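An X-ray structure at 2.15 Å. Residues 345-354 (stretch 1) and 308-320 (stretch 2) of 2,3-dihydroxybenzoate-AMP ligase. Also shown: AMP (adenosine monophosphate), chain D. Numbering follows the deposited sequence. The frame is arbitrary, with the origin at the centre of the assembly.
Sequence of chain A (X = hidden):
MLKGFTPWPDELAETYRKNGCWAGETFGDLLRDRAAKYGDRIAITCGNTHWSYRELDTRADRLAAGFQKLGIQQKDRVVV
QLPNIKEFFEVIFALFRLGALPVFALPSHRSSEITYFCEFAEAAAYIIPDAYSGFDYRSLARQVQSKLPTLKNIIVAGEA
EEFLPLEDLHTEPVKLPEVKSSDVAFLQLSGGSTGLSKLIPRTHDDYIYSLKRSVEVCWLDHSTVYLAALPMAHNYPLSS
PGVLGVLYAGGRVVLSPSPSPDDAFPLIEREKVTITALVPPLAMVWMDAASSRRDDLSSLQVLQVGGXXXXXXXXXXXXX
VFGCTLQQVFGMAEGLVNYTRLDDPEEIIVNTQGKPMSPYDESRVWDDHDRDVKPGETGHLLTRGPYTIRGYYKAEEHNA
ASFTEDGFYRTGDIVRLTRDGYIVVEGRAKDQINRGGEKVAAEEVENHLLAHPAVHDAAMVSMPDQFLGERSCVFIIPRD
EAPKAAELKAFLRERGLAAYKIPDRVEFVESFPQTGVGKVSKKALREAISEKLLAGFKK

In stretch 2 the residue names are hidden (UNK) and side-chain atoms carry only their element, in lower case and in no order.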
# COMPACT_ATOMS: atom_id res chain seq x y z
N PRO A 345 3.23 18.11 -16.72
CA PRO A 345 2.07 18.85 -17.23
C PRO A 345 0.80 18.29 -16.60
O PRO A 345 0.74 17.10 -16.28
CB PRO A 345 2.12 18.58 -18.74
CG PRO A 345 3.59 18.40 -19.00
CD PRO A 345 4.02 17.55 -17.83
N GLU A 346 -0.22 19.13 -16.43
CA GLU A 346 -1.46 18.69 -15.82
C GLU A 346 -2.02 17.44 -16.50
O GLU A 346 -2.52 16.53 -15.84
CB GLU A 346 -2.52 19.80 -15.85
CG GLU A 346 -3.84 19.45 -15.15
CD GLU A 346 -3.71 19.30 -13.62
OE1 GLU A 346 -2.69 18.74 -13.16
OE2 GLU A 346 -4.62 19.74 -12.89
N GLU A 347 -1.92 17.38 -17.83
CA GLU A 347 -2.43 16.25 -18.59
C GLU A 347 -1.73 14.93 -18.30
O GLU A 347 -2.35 13.87 -18.33
CB GLU A 347 -2.35 16.53 -20.09
CG GLU A 347 -2.99 15.44 -20.93
CD GLU A 347 -2.70 15.58 -22.41
OE1 GLU A 347 -1.53 15.40 -22.80
OE2 GLU A 347 -3.65 15.89 -23.17
N ILE A 348 -0.43 14.97 -18.05
CA ILE A 348 0.30 13.75 -17.74
C ILE A 348 -0.06 13.27 -16.34
O ILE A 348 -0.13 12.07 -16.07
CB ILE A 348 1.82 13.95 -17.84
CG1 ILE A 348 2.24 13.98 -19.31
CG2 ILE A 348 2.54 12.85 -17.09
CD1 ILE A 348 3.73 14.15 -19.52
N ILE A 349 -0.29 14.23 -15.44
CA ILE A 349 -0.65 13.92 -14.06
C ILE A 349 -2.07 13.37 -14.02
O ILE A 349 -2.37 12.46 -13.24
CB ILE A 349 -0.59 15.18 -13.16
CG1 ILE A 349 0.86 15.65 -13.01
CG2 ILE A 349 -1.21 14.90 -11.80
CD1 ILE A 349 0.99 16.98 -12.28
N VAL A 350 -2.94 13.93 -14.86
CA VAL A 350 -4.34 13.52 -14.90
C VAL A 350 -4.67 12.29 -15.74
O VAL A 350 -5.68 11.63 -15.49
CB VAL A 350 -5.22 14.70 -15.40
CG1 VAL A 350 -6.62 14.22 -15.75
CG2 VAL A 350 -5.28 15.77 -14.31
N ASN A 351 -3.83 11.96 -16.71
CA ASN A 351 -4.15 10.82 -17.56
C ASN A 351 -3.23 9.61 -17.50
O ASN A 351 -3.49 8.61 -18.16
CB ASN A 351 -4.29 11.29 -19.01
CG ASN A 351 -5.39 12.31 -19.18
OD1 ASN A 351 -6.58 12.00 -19.01
ND2 ASN A 351 -5.02 13.55 -19.50
N THR A 352 -2.16 9.68 -16.71
CA THR A 352 -1.25 8.54 -16.60
C THR A 352 -1.06 8.13 -15.14
O THR A 352 -1.50 8.82 -14.23
CB THR A 352 0.14 8.84 -17.20
OG1 THR A 352 0.91 9.63 -16.27
CG2 THR A 352 0.01 9.61 -18.50
N GLN A 353 -0.38 7.01 -14.94
CA GLN A 353 -0.09 6.51 -13.61
C GLN A 353 1.42 6.55 -13.36
O GLN A 353 1.97 5.68 -12.67
CB GLN A 353 -0.62 5.07 -13.46
CG GLN A 353 -2.14 4.94 -13.24
CD GLN A 353 -2.98 5.57 -14.34
OE1 GLN A 353 -3.38 6.74 -14.25
NE2 GLN A 353 -3.26 4.80 -15.38
N GLY A 354 2.09 7.55 -13.94
CA GLY A 354 3.53 7.73 -13.76
C GLY A 354 4.48 6.86 -14.57
O GLY A 354 4.07 6.14 -15.47
N UNK A 308 -4.82 2.04 -6.66
CA UNK A 308 -5.78 1.70 -7.71
C UNK A 308 -5.80 2.90 -8.63
O UNK A 308 -5.39 3.99 -8.24
c UNK A 308 -7.18 1.46 -7.11
N UNK A 309 -6.29 2.73 -9.85
CA UNK A 309 -6.32 3.85 -10.77
C UNK A 309 -7.26 4.99 -10.37
O UNK A 309 -8.44 4.78 -10.11
c UNK A 309 -6.69 3.36 -12.17
c UNK A 309 -6.88 3.80 -14.61
c UNK A 309 -6.76 4.84 -15.71
n UNK A 309 -7.16 4.27 -17.02
c UNK A 309 -6.56 4.40 -13.26
N UNK A 310 -6.72 6.20 -10.30
CA UNK A 310 -7.55 7.35 -9.97
C UNK A 310 -7.99 7.86 -11.33
O UNK A 310 -7.21 8.45 -12.08
c UNK A 310 -8.79 9.27 -8.09
c UNK A 310 -7.77 11.84 -8.02
c UNK A 310 -7.03 10.81 -8.59
c UNK A 310 -7.54 9.52 -8.63
c UNK A 310 -6.72 8.40 -9.22
c UNK A 310 -9.54 10.29 -7.52
c UNK A 310 -9.02 11.58 -7.48
N UNK A 311 -9.25 7.60 -11.66
CA UNK A 311 -9.83 7.99 -12.94
C UNK A 311 -9.68 9.46 -13.30
O UNK A 311 -9.77 10.35 -12.45
o UNK A 311 -11.45 6.18 -12.99
c UNK A 311 -11.31 7.59 -12.97
N UNK A 312 -9.46 9.70 -14.59
CA UNK A 312 -9.26 11.04 -15.14
C UNK A 312 -10.31 12.06 -14.72
O UNK A 312 -9.96 13.17 -14.34
c UNK A 312 -9.18 10.96 -16.67
N UNK A 313 -11.58 11.68 -14.81
CA UNK A 313 -12.69 12.56 -14.46
C UNK A 313 -12.60 13.07 -13.02
O UNK A 313 -13.11 14.15 -12.69
c UNK A 313 -15.54 13.80 -15.24
o UNK A 313 -15.31 13.70 -16.47
c UNK A 313 -15.30 12.59 -14.34
o UNK A 313 -15.96 14.86 -14.72
c UNK A 313 -14.02 11.81 -14.67
N UNK A 314 -11.94 12.30 -12.16
CA UNK A 314 -11.79 12.71 -10.77
C UNK A 314 -10.47 13.42 -10.58
O UNK A 314 -10.41 14.49 -9.99
c UNK A 314 -11.87 11.51 -9.84
N UNK A 315 -9.41 12.82 -11.11
CA UNK A 315 -8.07 13.38 -10.98
C UNK A 315 -8.00 14.86 -11.37
O UNK A 315 -7.44 15.67 -10.63
c UNK A 315 -7.10 12.56 -11.83
N UNK A 316 -8.58 15.21 -12.51
CA UNK A 316 -8.59 16.58 -13.02
C UNK A 316 -9.12 17.60 -12.02
O UNK A 316 -8.85 18.79 -12.14
c UNK A 316 -10.89 16.31 -14.03
c UNK A 316 -9.44 16.66 -14.30
c UNK A 316 -14.23 17.61 -14.98
c UNK A 316 -11.85 16.91 -15.04
n UNK A 316 -13.19 16.97 -14.45
n UNK A 316 -15.39 17.63 -14.34
n UNK A 316 -14.10 18.25 -16.14
N UNK A 317 -9.90 17.15 -11.05
CA UNK A 317 -10.49 18.05 -10.06
C UNK A 317 -9.58 18.43 -8.89
O UNK A 317 -9.82 19.43 -8.21
c UNK A 317 -11.78 17.44 -9.51
n UNK A 317 -14.54 17.13 -8.74
c UNK A 317 -15.24 16.56 -7.76
c UNK A 317 -12.86 17.19 -10.53
n UNK A 317 -15.69 17.29 -6.76
n UNK A 317 -15.48 15.25 -7.79
c UNK A 317 -13.99 16.41 -9.89
N UNK A 318 -8.56 17.62 -8.64
CA UNK A 318 -7.64 17.86 -7.53
C UNK A 318 -7.14 19.30 -7.42
O UNK A 318 -7.22 19.92 -6.36
c UNK A 318 -5.43 17.24 -6.49
c UNK A 318 -6.91 15.47 -7.46
c UNK A 318 -6.43 16.91 -7.60
N UNK A 319 -6.64 19.84 -8.53
CA UNK A 319 -6.11 21.20 -8.56
C UNK A 319 -7.07 22.26 -8.04
O UNK A 319 -6.66 23.17 -7.33
c UNK A 319 -3.68 22.31 -12.06
n UNK A 319 -3.35 22.52 -13.50
c UNK A 319 -4.76 23.26 -11.57
c UNK A 319 -5.14 22.97 -10.12
c UNK A 319 -5.69 21.56 -9.98
N UNK A 320 -8.34 22.15 -8.40
CA UNK A 320 -9.36 23.11 -7.98
C UNK A 320 -9.94 22.87 -6.59
O UNK A 320 -10.24 23.83 -5.88
c UNK A 320 -10.48 23.14 -9.01
P AMP D . -0.07 -3.50 -3.34
O1P AMP D . 1.14 -4.36 -3.06
O2P AMP D . -1.21 -3.71 -2.41
O3P AMP D . 0.30 -2.04 -3.47
O5' AMP D . -0.72 -3.97 -4.78
C5' AMP D . -0.12 -3.62 -6.07
C4' AMP D . -1.18 -3.76 -7.18
O4' AMP D . -2.15 -2.77 -6.89
C3' AMP D . -0.71 -3.40 -8.56
O3' AMP D . -0.08 -4.50 -9.21
C2' AMP D . -1.99 -2.94 -9.23
O2' AMP D . -2.74 -4.05 -9.78
C1' AMP D . -2.70 -2.25 -8.09
N9 AMP D . -2.39 -0.59 -8.26
C8 AMP D . -1.69 0.14 -7.37
N7 AMP D . -1.63 1.42 -7.73
C5 AMP D . -2.31 1.47 -8.86
C6 AMP D . -2.55 2.61 -9.62
N6 AMP D . -2.10 3.82 -9.27
N1 AMP D . -3.29 2.43 -10.76
C2 AMP D . -3.77 1.21 -11.15
N3 AMP D . -3.54 0.12 -10.41
C4 AMP D . -2.81 0.22 -9.25
O HOH W 1 -5.97 8.96 -14.62
O HOH W 2 -5.72 18.23 -10.82
O HOH W 3 -7.07 19.74 -13.77

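Position 308 carries a single side-chain carbon that points away from stretch 1 and touches nothing there; it is A308. At position 309 four carbons run in a row to a terminal nitrogen, all four torsions t, and the aliphatic part of this chain lies beside the side chain of Q353; this is K309. Its backbone N approaches N1 of AMP to 3.1 Å, so this residue adjoins both the ligand and stretch 1. Position 310 has one carbon followed by a six-carbon ring without a further substituent, hence F310; its ring stays clear of stretch 1, but its backbone O accepts a hydrogen bond from water 1.

One carbon and one oxygen at position 311 give S311. It occupies the N-cap position, yet its side chain makes no capping bond and turns away from stretch 1. At position 312 a lone carbon, CB, lies 4.2 Å from CG1 of V350 and 3.6 Å from OD1 of N351; this is A312. Position 313 shows three carbons, the third bearing two oxygens; this is E313, directed away. Positions 314 and 315 each hold one carbon: that of 314 faces away, whereas that of 315 points toward stretch 1, its CB 4.3 Å from CG1 of V350; they are A314 and A315.

At position 316, three carbons, a nitrogen and a carbon with two more nitrogens follow a CA that packs 3.6 Å from CG2 of V350; this is R316. Its guanidinium leads away to a salt bridge in which NH2 lies 2.9 Å from OE2 of E313. The same pattern of atoms at position 317 is R317, pointing away and without contact. A carbon carrying two others at position 318 is V318, which points toward stretch 1 but stops short of it. At position 319 four carbons in a row again end in a nitrogen, which lies 3.1 Å from OE2 of E346 in a salt bridge, although the placement of that oxygen is less sure; this is K319. The single carbon of position 320 is A320, out of reach.

The contact is centred on V350, which packs against A312, A315 and the start of R316; the small alanine side chains accompany a CA separation of 5.4 Å between V350 and A315. No direct hydrogen bond joins the stretches, and water bridges complement the packing. Water 1 links O of F310 to O of V350, at 2.9 and 2.8 Å. Water 3 donates to O of R316 and OE2 of E346, both at 2.6 Å, and water 2 connects that carboxylate to the backbone of A315 and K319. Thus apolar packing is flanked by a charged pair and bound water.

Stretch 2 (308-320) AKFSAEAARRVKA
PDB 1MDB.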